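Local coordinates for protein proto-oncogene vav (Homo sapiens, PDB 6NEW) that is a guanine nucleotide exchange factor that probably activates Rho-family GTPases such as Rac and carries two zinc ions in its C1 domain, at residues D303-R308 with S314-L319; E254-S259 with R263-R268; F298-D303 with M347-I352. All coordinates share one frame; numbering follows the deposited sequence.

Contact 1: D303-R308 with S314-L319; sequences DSSGDR and SHMFLL
Asp303 and Met316 meet where the loop that follows strand 298-302 turns back against the start of strand 315-321. From the aspartate outward, CB lies 3.5 Å from Met316 O, and with CG held anti to the backbone N (chi1 173°) the carboxylate is laid against the methionine's terminal methyl. CG and OD2 both touch that methyl, and OD1 comes within 3.3 Å of Met316 CE, which a bend at chi3 (55°) brings round to it. OD1 also takes a hydrogen bond on its syn lone pair from Ser305 OG at 2.6 Å, and a weak one from Ser305 N that closes an Asx turn. This turn starts the loop between two neighbouring antiparallel strands of the PH domain sheet. Shortening Asp303 to an alanine would remove the carboxylate and is likely to leave the hydroxyl and amide of Ser305 without their acceptor and uncover the Met316 methyl. No direct hydrogen bond joins the two segments; water bridges them instead: one molecule accepts from Gly306 N and Met316 N, each at 2.9 Å, and donates to Asp303 O, while a second bridges Ser305 OG and Ser314 O. Two acceptors, Asp303 O and Met316 O, stand only 3.0 Å apart, and Lys338 of helix 335-352 donates to both, which probably offsets their repulsion. Further along, Gly306 CA approaches Ser314 O at 3.4 Å in a CA-H...O contact.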
ATOM      1  N   ASP A 303     -20.765   9.932  25.852  1.00 31.99           N
ATOM      2  CA  ASP A 303     -21.816   9.896  26.850  1.00 33.79           C
ATOM      3  C   ASP A 303     -21.567   8.727  27.821  1.00 41.05           C
ATOM      4  O   ASP A 303     -21.668   7.563  27.438  1.00 40.84           O
ATOM      5  CB  ASP A 303     -23.213   9.890  26.220  1.00 34.55           C
ATOM      6  CG  ASP A 303     -24.294   9.689  27.248  1.00 51.36           C
ATOM      7  OD1 ASP A 303     -24.606   8.530  27.550  1.00 54.60           O
ATOM      8  OD2 ASP A 303     -24.797  10.692  27.777  1.00 60.29           O
ATOM      9  N   SER A 304     -21.239   9.043  29.068  1.00 40.66           N
ATOM     10  CA  SER A 304     -20.931   8.044  30.092  1.00 43.71           C
ATOM     11  C   SER A 304     -22.146   7.382  30.777  1.00 52.38           C
ATOM     12  O   SER A 304     -21.939   6.435  31.543  1.00 54.60           O
ATOM     13  CB  SER A 304     -20.003   8.644  31.137  1.00 49.47           C
ATOM     14  OG  SER A 304     -18.797   9.044  30.508  1.00 62.99           O
ATOM     15  N   SER A 305     -23.392   7.837  30.486  1.00 49.70           N
ATOM     16  CA  SER A 305     -24.629   7.319  31.091  1.00 50.93           C
ATOM     17  C   SER A 305     -24.773   5.791  31.064  1.00 57.25           C
ATOM     18  O   SER A 305     -25.231   5.240  32.058  1.00 59.10           O
ATOM     19  CB  SER A 305     -25.872   7.978  30.494  1.00 53.13           C
ATOM     20  OG  SER A 305     -26.285   7.412  29.258  1.00 59.61           O
ATOM     21  N   GLY A 306     -24.368   5.152  29.958  1.00 53.31           N
ATOM     22  CA  GLY A 306     -24.429   3.705  29.770  1.00 54.29           C
ATOM     23  C   GLY A 306     -23.444   2.898  30.594  1.00 62.25           C
ATOM     24  O   GLY A 306     -23.670   1.699  30.798  1.00 63.35           O
ATOM     25  N   ASP A 307     -22.338   3.542  31.080  1.00 61.02           N
ATOM     26  CA  ASP A 307     -21.274   2.913  31.885  1.00 63.38           C
ATOM     27  C   ASP A 307     -21.786   2.267  33.172  1.00 71.30           C
ATOM     28  O   ASP A 307     -21.426   1.122  33.444  1.00 73.73           O
ATOM     29  CB  ASP A 307     -20.153   3.917  32.232  1.00 65.30           C
ATOM     30  CG  ASP A 307     -19.282   4.378  31.081  1.00 77.56           C
ATOM     31  OD1 ASP A 307     -19.627   4.086  29.927  1.00 76.36           O
ATOM     32  OD2 ASP A 307     -18.247   5.027  31.343  1.00 86.68           O
ATOM     33  N   ARG A 308     -22.636   3.007  33.943  1.00 68.13           N
ATOM     34  CA  ARG A 308     -23.207   2.634  35.244  1.00 70.55           C
ATOM     35  C   ARG A 308     -23.910   1.266  35.307  1.00 74.70           C
ATOM     36  O   ARG A 308     -23.427   0.383  36.014  1.00 76.17           O
ATOM     37  CB  ARG A 308     -24.158   3.723  35.764  1.00 71.81           C
ATOM     38  N   SER A 314     -27.223   0.117  25.750  1.00 41.93           N
ATOM     39  CA  SER A 314     -27.261   1.378  26.500  1.00 40.54           C
ATOM     40  C   SER A 314     -25.997   2.230  26.267  1.00 41.84           C
ATOM     41  O   SER A 314     -25.932   3.378  26.713  1.00 41.31           O
ATOM     42  CB  SER A 314     -27.437   1.107  27.992  1.00 43.98           C
ATOM     43  OG  SER A 314     -26.244   0.594  28.565  1.00 47.58           O
ATOM     44  N   HIS A 315     -25.007   1.668  25.577  1.00 35.85           N
ATOM     45  CA  HIS A 315     -23.745   2.334  25.326  1.00 35.02           C
ATOM     46  C   HIS A 315     -23.840   3.315  24.164  1.00 39.00           C
ATOM     47  O   HIS A 315     -23.971   2.913  23.005  1.00 38.09           O
ATOM     48  CB  HIS A 315     -22.645   1.298  25.152  1.00 36.00           C
ATOM     49  CG  HIS A 315     -22.665   0.273  26.234  1.00 41.04           C
ATOM     50  ND1 HIS A 315     -23.359  -0.917  26.084  1.00 43.58           N
ATOM     51  CD2 HIS A 315     -22.144   0.327  27.478  1.00 43.93           C
ATOM     52  CE1 HIS A 315     -23.191  -1.570  27.220  1.00 44.89           C
ATOM     53  NE2 HIS A 315     -22.479  -0.855  28.095  1.00 45.74           N
ATOM     54  N   MET A 316     -23.802   4.613  24.501  1.00 36.34           N
ATOM     55  CA  MET A 316     -23.945   5.683  23.536  1.00 35.07           C
ATOM     56  C   MET A 316     -22.843   6.761  23.538  1.00 32.67           C
ATOM     57  O   MET A 316     -22.140   6.971  24.517  1.00 32.68           O
ATOM     58  CB  MET A 316     -25.328   6.355  23.709  1.00 39.20           C
ATOM     59  CG  MET A 316     -25.326   7.811  23.275  1.00 43.76           C
ATOM     60  SD  MET A 316     -26.746   8.872  23.518  1.00 50.81           S
ATOM     61  CE  MET A 316     -27.024   8.690  25.299  1.00 48.80           C
ATOM     62  N   PHE A 317     -22.741   7.446  22.397  1.00 25.71           N
ATOM     63  CA  PHE A 317     -22.008   8.657  22.109  1.00 22.99           C
ATOM     64  C   PHE A 317     -22.879   9.419  21.135  1.00 27.95           C
ATOM     65  O   PHE A 317     -23.766   8.831  20.495  1.00 24.91           O
ATOM     66  CB  PHE A 317     -20.581   8.445  21.616  1.00 22.22           C
ATOM     67  CG  PHE A 317     -20.326   7.725  20.318  1.00 20.56           C
ATOM     68  CD1 PHE A 317     -20.339   8.413  19.103  1.00 21.18           C
ATOM     69  CD2 PHE A 317     -19.947   6.385  20.313  1.00 21.93           C
ATOM     70  CE1 PHE A 317     -20.048   7.754  17.902  1.00 19.59           C
ATOM     71  CE2 PHE A 317     -19.638   5.732  19.117  1.00 22.36           C
ATOM     72  CZ  PHE A 317     -19.715   6.411  17.919  1.00 18.53           C
ATOM     73  N   LEU A 318     -22.672  10.740  21.080  1.00 27.68           N
ATOM     74  CA  LEU A 318     -23.403  11.675  20.231  1.00 27.37           C
ATOM     75  C   LEU A 318     -22.589  12.040  19.011  1.00 28.66           C
ATOM     76  O   LEU A 318     -21.368  12.124  19.075  1.00 28.76           O
ATOM     77  CB  LEU A 318     -23.748  12.960  21.022  1.00 28.62           C
ATOM     78  CG  LEU A 318     -24.363  12.782  22.426  1.00 35.07           C
ATOM     79  CD1 LEU A 318     -24.154  14.045  23.275  1.00 36.35           C
ATOM     80  CD2 LEU A 318     -25.843  12.429  22.334  1.00 37.18           C
ATOM     81  N   LEU A 319     -23.281  12.247  17.898  1.00 24.64           N
ATOM     82  CA  LEU A 319     -22.724  12.645  16.615  1.00 22.72           C
ATOM     83  C   LEU A 319     -23.528  13.887  16.234  1.00 26.19           C
ATOM     84  O   LEU A 319     -24.696  13.789  15.859  1.00 25.95           O
ATOM     85  CB  LEU A 319     -22.841  11.494  15.585  1.00 21.47           C
ATOM     86  CG  LEU A 319     -22.383  11.806  14.136  1.00 25.61           C
ATOM     87  CD1 LEU A 319     -20.885  12.057  14.063  1.00 25.54           C
ATOM     88  CD2 LEU A 319     -22.737  10.681  13.206  1.00 26.89           C
TER
HETATM   89  O   HOH W   1     -23.360   5.470  27.205  1.00 34.23           O
HETATM   90  O   HOH W   2     -27.512   5.096  28.094  1.00 47.45           O

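Contact 2: E254-S259 with R263-R268; sequences ELKITS and RSKMDR
Leu255 with Arg268 and Ile257 with Met266 form antiparallel hydrogen-bonded pairs flanking the non-hydrogen-bonded pair Lys256 with Asp267, on strand segments whose directions differ by 145°. Lys256 and Asp267 run side by side on one face of the sheet. The lysine's aliphatic part follows the carboxylate until a bend at chi4 (-100°) sets NZ 3.1 Å from Asp267 OD1, a salt bridge reaching the syn side 25° out of the carboxylate plane. Lys265 crosses the Lys256 chain at about a right angle, CD against CD at 4.0 Å. Its ammonium goes elsewhere, to the carbonyl of Trp313 and the ring of Phe331, while Lys256 makes a cation-pi contact with Trp313. On the face of Ile257 the packing is mostly apolar: Ile257 CG2 meets Arg268 CG at 3.6 Å, and the Arg268 guanidinium folds back so that Met266 CB lies over one of its faces, near the rim. There Arg268 NH1 donates to Asp267 O at 2.9 Å, which helps fix the group's rotation. Near the turn, Thr258 CG2 packs on Lys265 CG at 3.8 Å, and its hydroxyl bonds Glu329. These paired strands are the beta hairpin 249-258/266-273 that opens the antiparallel sheet of the PH domain.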
ATOM      1  N   GLU A 254     -23.828  -3.121  12.976  1.00 25.69           N
ATOM      2  CA  GLU A 254     -25.162  -2.774  13.439  1.00 26.50           C
ATOM      3  C   GLU A 254     -25.096  -1.855  14.644  1.00 31.10           C
ATOM      4  O   GLU A 254     -24.148  -1.903  15.448  1.00 29.63           O
ATOM      5  CB  GLU A 254     -26.019  -4.029  13.725  1.00 30.00           C
ATOM      6  CG  GLU A 254     -25.462  -4.935  14.819  1.00 44.41           C
ATOM      7  CD  GLU A 254     -26.408  -5.974  15.391  1.00 68.63           C
ATOM      8  OE1 GLU A 254     -27.171  -6.589  14.610  1.00 71.94           O
ATOM      9  OE2 GLU A 254     -26.373  -6.191  16.625  1.00 57.77           O
ATOM     10  N   LEU A 255     -26.103  -0.998  14.744  1.00 28.90           N
ATOM     11  CA  LEU A 255     -26.275  -0.052  15.848  1.00 29.04           C
ATOM     12  C   LEU A 255     -27.737   0.406  15.881  1.00 33.73           C
ATOM     13  O   LEU A 255     -28.511   0.078  14.972  1.00 33.33           O
ATOM     14  CB  LEU A 255     -25.303   1.164  15.725  1.00 27.76           C
ATOM     15  CG  LEU A 255     -25.264   1.978  14.399  1.00 32.41           C
ATOM     16  CD1 LEU A 255     -26.293   3.085  14.381  1.00 31.81           C
ATOM     17  CD2 LEU A 255     -23.917   2.646  14.219  1.00 35.98           C
ATOM     18  N   LYS A 256     -28.114   1.122  16.942  1.00 31.05           N
ATOM     19  CA  LYS A 256     -29.444   1.714  17.097  1.00 31.19           C
ATOM     20  C   LYS A 256     -29.246   3.215  17.090  1.00 37.04           C
ATOM     21  O   LYS A 256     -28.196   3.712  17.516  1.00 35.38           O
ATOM     22  CB  LYS A 256     -30.143   1.223  18.372  1.00 34.30           C
ATOM     23  CG  LYS A 256     -30.651  -0.218  18.268  1.00 29.08           C
ATOM     24  CD  LYS A 256     -31.218  -0.702  19.579  1.00 33.61           C
ATOM     25  CE  LYS A 256     -31.568  -2.174  19.576  1.00 42.01           C
ATOM     26  NZ  LYS A 256     -33.018  -2.392  19.361  1.00 58.93           N
ATOM     27  N   ILE A 257     -30.219   3.948  16.564  1.00 35.57           N
ATOM     28  CA  ILE A 257     -30.038   5.385  16.399  1.00 35.44           C
ATOM     29  C   ILE A 257     -31.309   6.209  16.607  1.00 39.33           C
ATOM     30  O   ILE A 257     -32.411   5.784  16.257  1.00 38.44           O
ATOM     31  CB  ILE A 257     -29.400   5.622  14.979  1.00 38.52           C
ATOM     32  CG1 ILE A 257     -29.000   7.096  14.737  1.00 38.75           C
ATOM     33  CG2 ILE A 257     -30.303   5.090  13.863  1.00 40.85           C
ATOM     34  CD1 ILE A 257     -27.994   7.282  13.640  1.00 46.01           C
ATOM     35  N   THR A 258     -31.121   7.417  17.159  1.00 35.38           N
ATOM     36  CA  THR A 258     -32.166   8.420  17.316  1.00 35.45           C
ATOM     37  C   THR A 258     -31.631   9.731  16.728  1.00 39.59           C
ATOM     38  O   THR A 258     -30.419   9.913  16.635  1.00 39.05           O
ATOM     39  CB  THR A 258     -32.643   8.583  18.786  1.00 41.28           C
ATOM     40  OG1 THR A 258     -31.728   9.395  19.513  1.00 43.40           O
ATOM     41  CG2 THR A 258     -32.880   7.244  19.518  1.00 38.10           C
ATOM     42  N   SER A 259     -32.531  10.620  16.312  1.00 36.49           N
ATOM     43  CA  SER A 259     -32.200  11.938  15.793  1.00 36.23           C
ATOM     44  C   SER A 259     -33.089  12.970  16.537  1.00 40.99           C
ATOM     45  O   SER A 259     -34.070  12.551  17.160  1.00 41.26           O
ATOM     46  CB  SER A 259     -32.439  11.985  14.286  1.00 38.57           C
ATOM     47  OG  SER A 259     -33.819  12.087  13.983  1.00 51.55           O
ATOM     48  N   ARG A 263     -37.024  10.387  17.899  1.00 50.74           N
ATOM     49  CA  ARG A 263     -36.495  10.062  19.230  1.00 50.58           C
ATOM     50  C   ARG A 263     -36.661   8.577  19.646  1.00 53.74           C
ATOM     51  O   ARG A 263     -36.227   8.186  20.741  1.00 53.12           O
ATOM     52  CB  ARG A 263     -37.070  11.020  20.298  1.00 49.69           C
ATOM     53  CG  ARG A 263     -36.719  12.503  20.082  1.00 54.78           C
ATOM     54  CD  ARG A 263     -35.228  12.823  20.186  1.00 60.53           C
ATOM     55  NE  ARG A 263     -34.709  12.778  21.558  1.00 61.87           N
ATOM     56  CZ  ARG A 263     -33.415  12.678  21.858  1.00 72.44           C
ATOM     57  NH1 ARG A 263     -32.503  12.600  20.898  1.00 63.24           N
ATOM     58  NH2 ARG A 263     -33.027  12.636  23.129  1.00 47.42           N
ATOM     59  N   SER A 264     -37.209   7.749  18.743  1.00 49.81           N
ATOM     60  CA  SER A 264     -37.382   6.306  18.941  1.00 50.32           C
ATOM     61  C   SER A 264     -36.218   5.571  18.283  1.00 50.58           C
ATOM     62  O   SER A 264     -35.934   5.820  17.106  1.00 48.59           O
ATOM     63  CB  SER A 264     -38.700   5.842  18.324  1.00 56.70           C
ATOM     64  OG  SER A 264     -38.752   6.130  16.933  1.00 69.70           O
ATOM     65  N   LYS A 265     -35.549   4.673  19.042  1.00 45.71           N
ATOM     66  CA  LYS A 265     -34.412   3.877  18.587  1.00 43.53           C
ATOM     67  C   LYS A 265     -34.757   3.049  17.351  1.00 49.50           C
ATOM     68  O   LYS A 265     -35.642   2.188  17.410  1.00 51.59           O
ATOM     69  CB  LYS A 265     -33.881   2.958  19.702  1.00 45.21           C
ATOM     70  CG  LYS A 265     -33.081   3.641  20.790  1.00 46.58           C
ATOM     71  CD  LYS A 265     -32.347   2.593  21.584  1.00 50.10           C
ATOM     72  CE  LYS A 265     -32.010   3.036  22.979  1.00 54.17           C
ATOM     73  NZ  LYS A 265     -31.215   1.997  23.686  1.00 62.78           N
ATOM     74  N   MET A 266     -34.057   3.329  16.228  1.00 44.66           N
ATOM     75  CA  MET A 266     -34.207   2.616  14.962  1.00 43.46           C
ATOM     76  C   MET A 266     -33.018   1.696  14.758  1.00 43.91           C
ATOM     77  O   MET A 266     -31.870   2.141  14.855  1.00 42.08           O
ATOM     78  CB  MET A 266     -34.319   3.580  13.786  1.00 45.90           C
ATOM     79  CG  MET A 266     -35.536   4.462  13.832  1.00 52.18           C
ATOM     80  SD  MET A 266     -35.269   5.906  12.784  1.00 57.42           S
ATOM     81  CE  MET A 266     -34.367   6.956  13.884  1.00 54.10           C
ATOM     82  N   ASP A 267     -33.291   0.402  14.477  1.00 40.20           N
ATOM     83  CA  ASP A 267     -32.262  -0.591  14.195  1.00 38.91           C
ATOM     84  C   ASP A 267     -31.708  -0.273  12.840  1.00 38.14           C
ATOM     85  O   ASP A 267     -32.467  -0.068  11.888  1.00 37.26           O
ATOM     86  CB  ASP A 267     -32.844  -2.009  14.199  1.00 43.05           C
ATOM     87  CG  ASP A 267     -33.188  -2.499  15.581  1.00 56.59           C
ATOM     88  OD1 ASP A 267     -32.263  -2.634  16.408  1.00 58.31           O
ATOM     89  OD2 ASP A 267     -34.374  -2.782  15.827  1.00 66.01           O
ATOM     90  N   ARG A 268     -30.384  -0.138  12.769  1.00 31.45           N
ATOM     91  CA  ARG A 268     -29.707   0.247  11.536  1.00 28.19           C
ATOM     92  C   ARG A 268     -28.372  -0.474  11.391  1.00 29.64           C
ATOM     93  O   ARG A 268     -27.876  -1.096  12.332  1.00 28.75           O
ATOM     94  CB  ARG A 268     -29.484   1.791  11.503  1.00 23.26           C
ATOM     95  CG  ARG A 268     -30.744   2.645  11.310  1.00 29.80           C
ATOM     96  CD  ARG A 268     -31.393   2.446   9.963  1.00 40.26           C
ATOM     97  NE  ARG A 268     -32.520   3.348   9.734  1.00 47.11           N
ATOM     98  CZ  ARG A 268     -33.787   3.060  10.016  1.00 59.32           C
ATOM     99  NH1 ARG A 268     -34.112   1.898  10.562  1.00 55.92           N
ATOM    100  NH2 ARG A 268     -34.742   3.943   9.748  1.00 38.62           N
TER
HETATM  101  O   HOH W   3     -29.730  -3.125  15.179  1.00 35.53           O
HETATM  102  O   HOH W   4     -35.543  -0.326  18.507  1.00 54.28           O

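Contact 3: F298-D303 with M347-I352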
ATOM      1  N   PHE A 298     -19.461  17.407  11.334  1.00 20.77           N
ATOM      2  CA  PHE A 298     -19.965  16.672  12.491  1.00 21.55           C
ATOM      3  C   PHE A 298     -18.888  16.454  13.530  1.00 27.70           C
ATOM      4  O   PHE A 298     -17.714  16.286  13.204  1.00 26.02           O
ATOM      5  CB  PHE A 298     -20.628  15.335  12.094  1.00 22.55           C
ATOM      6  CG  PHE A 298     -22.053  15.487  11.600  1.00 23.87           C
ATOM      7  CD1 PHE A 298     -22.317  15.885  10.292  1.00 24.72           C
ATOM      8  CD2 PHE A 298     -23.132  15.270  12.457  1.00 24.75           C
ATOM      9  CE1 PHE A 298     -23.637  16.060   9.847  1.00 25.39           C
ATOM     10  CE2 PHE A 298     -24.449  15.423  12.012  1.00 26.52           C
ATOM     11  CZ  PHE A 298     -24.697  15.812  10.708  1.00 24.76           C
ATOM     12  N   GLN A 299     -19.308  16.467  14.796  1.00 27.07           N
ATOM     13  CA  GLN A 299     -18.440  16.235  15.939  1.00 28.08           C
ATOM     14  C   GLN A 299     -18.940  15.064  16.790  1.00 33.14           C
ATOM     15  O   GLN A 299     -20.136  14.747  16.809  1.00 33.06           O
ATOM     16  CB  GLN A 299     -18.310  17.512  16.776  1.00 30.75           C
ATOM     17  CG  GLN A 299     -17.347  18.512  16.136  1.00 52.06           C
ATOM     18  CD  GLN A 299     -17.182  19.826  16.855  1.00 69.56           C
ATOM     19  OE1 GLN A 299     -17.791  20.090  17.893  1.00 60.47           O
ATOM     20  NE2 GLN A 299     -16.329  20.681  16.310  1.00 74.35           N
ATOM     21  N   VAL A 300     -18.017  14.408  17.466  1.00 29.71           N
ATOM     22  CA  VAL A 300     -18.389  13.316  18.341  1.00 30.63           C
ATOM     23  C   VAL A 300     -18.216  13.744  19.795  1.00 33.23           C
ATOM     24  O   VAL A 300     -17.179  14.311  20.153  1.00 33.27           O
ATOM     25  CB  VAL A 300     -17.661  11.990  17.995  1.00 35.11           C
ATOM     26  CG1 VAL A 300     -17.804  10.979  19.123  1.00 36.48           C
ATOM     27  CG2 VAL A 300     -18.196  11.405  16.704  1.00 34.00           C
ATOM     28  N   ARG A 301     -19.238  13.467  20.618  1.00 29.62           N
ATOM     29  CA  ARG A 301     -19.252  13.756  22.049  1.00 30.57           C
ATOM     30  C   ARG A 301     -19.624  12.505  22.796  1.00 35.20           C
ATOM     31  O   ARG A 301     -20.684  11.937  22.545  1.00 35.74           O
ATOM     32  CB  ARG A 301     -20.240  14.888  22.399  1.00 31.15           C
ATOM     33  CG  ARG A 301     -19.873  16.253  21.839  1.00 39.76           C
ATOM     34  CD  ARG A 301     -18.474  16.709  22.264  1.00 40.69           C
ATOM     35  NE  ARG A 301     -18.361  18.155  22.189  1.00 38.67           N
ATOM     36  CZ  ARG A 301     -18.049  18.843  21.091  1.00 55.00           C
ATOM     37  NH1 ARG A 301     -17.994  20.168  21.123  1.00 39.21           N
ATOM     38  NH2 ARG A 301     -17.764  18.203  19.964  1.00 43.45           N
ATOM     39  N   ASP A 302     -18.750  12.070  23.702  1.00 32.89           N
ATOM     40  CA  ASP A 302     -18.970  10.883  24.512  1.00 34.02           C
ATOM     41  C   ASP A 302     -20.134  11.050  25.496  1.00 36.76           C
ATOM     42  O   ASP A 302     -20.464  12.166  25.897  1.00 38.03           O
ATOM     43  CB  ASP A 302     -17.683  10.463  25.274  1.00 36.94           C
ATOM     44  CG  ASP A 302     -17.829   9.152  26.069  1.00 46.61           C
ATOM     45  OD1 ASP A 302     -18.577   8.259  25.615  1.00 43.20           O
ATOM     46  OD2 ASP A 302     -17.249   9.057  27.173  1.00 62.23           O
ATOM     47  N   ASP A 303     -20.765   9.932  25.852  1.00 31.99           N
ATOM     48  CA  ASP A 303     -21.816   9.896  26.850  1.00 33.79           C
ATOM     49  C   ASP A 303     -21.567   8.727  27.821  1.00 41.05           C
ATOM     50  O   ASP A 303     -21.668   7.563  27.438  1.00 40.84           O
ATOM     51  CB  ASP A 303     -23.213   9.890  26.220  1.00 34.55           C
ATOM     52  CG  ASP A 303     -24.294   9.689  27.248  1.00 51.36           C
ATOM     53  OD1 ASP A 303     -24.606   8.530  27.550  1.00 54.60           O
ATOM     54  OD2 ASP A 303     -24.797  10.692  27.777  1.00 60.29           O
ATOM     55  N   MET A 347     -10.500   8.924  14.503  1.00 25.40           N
ATOM     56  CA  MET A 347      -9.516   8.634  13.468  1.00 26.35           C
ATOM     57  C   MET A 347      -9.972   9.162  12.112  1.00 28.54           C
ATOM     58  O   MET A 347      -9.156   9.738  11.401  1.00 28.54           O
ATOM     59  CB  MET A 347      -9.234   7.133  13.392  1.00 30.59           C
ATOM     60  CG  MET A 347      -8.262   6.622  14.443  1.00 37.34           C
ATOM     61  SD  MET A 347      -8.159   4.791  14.557  1.00 45.25           S
ATOM     62  CE  MET A 347      -7.508   4.381  12.928  1.00 41.52           C
ATOM     63  N   ALA A 348     -11.292   9.030  11.778  1.00 22.09           N
ATOM     64  CA  ALA A 348     -11.887   9.540  10.534  1.00 18.15           C
ATOM     65  C   ALA A 348     -11.845  11.099  10.445  1.00 21.43           C
ATOM     66  O   ALA A 348     -11.413  11.638   9.432  1.00 20.45           O
ATOM     67  CB  ALA A 348     -13.309   9.049  10.411  1.00 18.21           C
ATOM     68  N   ILE A 349     -12.250  11.799  11.528  1.00 19.65           N
ATOM     69  CA  ILE A 349     -12.280  13.260  11.648  1.00 19.09           C
ATOM     70  C   ILE A 349     -10.842  13.802  11.622  1.00 22.88           C
ATOM     71  O   ILE A 349     -10.564  14.756  10.891  1.00 21.77           O
ATOM     72  CB  ILE A 349     -13.141  13.708  12.877  1.00 23.01           C
ATOM     73  CG1 ILE A 349     -14.646  13.440  12.624  1.00 22.86           C
ATOM     74  CG2 ILE A 349     -12.914  15.194  13.257  1.00 22.50           C
ATOM     75  CD1 ILE A 349     -15.520  13.275  13.936  1.00 29.34           C
ATOM     76  N   SER A 350      -9.921  13.129  12.323  1.00 20.99           N
ATOM     77  CA  SER A 350      -8.490  13.447  12.311  1.00 20.96           C
ATOM     78  C   SER A 350      -7.965  13.378  10.853  1.00 23.82           C
ATOM     79  O   SER A 350      -7.181  14.238  10.456  1.00 22.53           O
ATOM     80  CB  SER A 350      -7.717  12.465  13.184  1.00 22.97           C
ATOM     81  OG  SER A 350      -6.358  12.840  13.301  1.00 35.53           O
ATOM     82  N   ASN A 351      -8.430  12.375  10.054  1.00 19.67           N
ATOM     83  CA  ASN A 351      -8.025  12.260   8.646  1.00 19.60           C
ATOM     84  C   ASN A 351      -8.562  13.399   7.795  1.00 23.53           C
ATOM     85  O   ASN A 351      -7.879  13.821   6.872  1.00 22.35           O
ATOM     86  CB  ASN A 351      -8.382  10.882   8.025  1.00 19.27           C
ATOM     87  CG  ASN A 351      -7.416   9.794   8.417  1.00 35.72           C
ATOM     88  OD1 ASN A 351      -6.300  10.084   8.884  1.00 34.26           O
ATOM     89  ND2 ASN A 351      -7.828   8.519   8.278  1.00 15.09           N
ATOM     90  N   ILE A 352      -9.774  13.906   8.105  1.00 18.96           N
ATOM     91  CA  ILE A 352     -10.353  15.023   7.357  1.00 17.43           C
ATOM     92  C   ILE A 352      -9.602  16.300   7.742  1.00 21.10           C
ATOM     93  O   ILE A 352      -9.215  17.088   6.883  1.00 21.36           O
ATOM     94  CB  ILE A 352     -11.874  15.197   7.621  1.00 19.40           C
ATOM     95  CG1 ILE A 352     -12.688  13.973   7.216  1.00 17.44           C
ATOM     96  CG2 ILE A 352     -12.399  16.487   6.931  1.00 19.94           C
ATOM     97  CD1 ILE A 352     -14.141  13.978   7.889  1.00 17.65           C
TER
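Ile349 turns CG1 anti to its own carbonyl carbon (chi1 -70°), and an extended chi2 of 156° carries CD1 out from the helix to the edge strand 298-302. Val300, with CG1 near anti to the backbone N (chi1 166°), presents its other methyl in return. The terminal methyl of the isoleucine does all the touching. CD1 rests 3.8 Å from Phe298 O, a van der Waals contact of a methyl with a backbone oxygen, and 4.3 Å from Val300 CG2, a loose apolar approach. No hydrogen bond crosses, and the two segments bury little surface together. The end of the Phe298 side chain leads away from the helix, so this residue contributes its backbone oxygen and not its ring, which packs on Leu319 instead. Val300 also touches Phe317 of the neighbouring strand and Phe345 and Met342, about one and two turns before Ile349 in the helix.

Gln299 and Arg301, whose side chains turn from the helix, pair along the strand: Arg301 NH2 donates to Gln299 OE1 at 2.8 Å, lying well above the carbonyl plane although the oxygen stays close to the plane of the guanidinium, and NH1 adds a weak bond to the same atom. The far side of the helix end is polar. Ser350 and Asn351 accept hydrogen bonds from Lys401, and Asn351 O takes one from Tyr390, both partners lying in the C1 domain. Ile349 thus lies near the end of helix 335-352, the C-terminal helix that packs against the sheet in the PH fold, here meeting its edge strand 298-302.

In the fold
All three contacts belong to the PH domain and reach one sheet, but at different places. Contact 2 is the most extensive and the only one built on paired strands, joining a backbone ladder to charged and apolar side chains. Contact 1, also partly buried, lies about 14 Å away between centres and relies on water and on carboxylate and carbonyl acceptors. Contact 3 is a surface touch, purely by van der Waals packing. It shares Asp303 with contact 1, which is nested within the chain loop it closes, and Leu318 N to Arg301 O, probably a hydrogen bond, links the neighbouring strands 315-321 and 298-302. Contact 2 touches neither of the others.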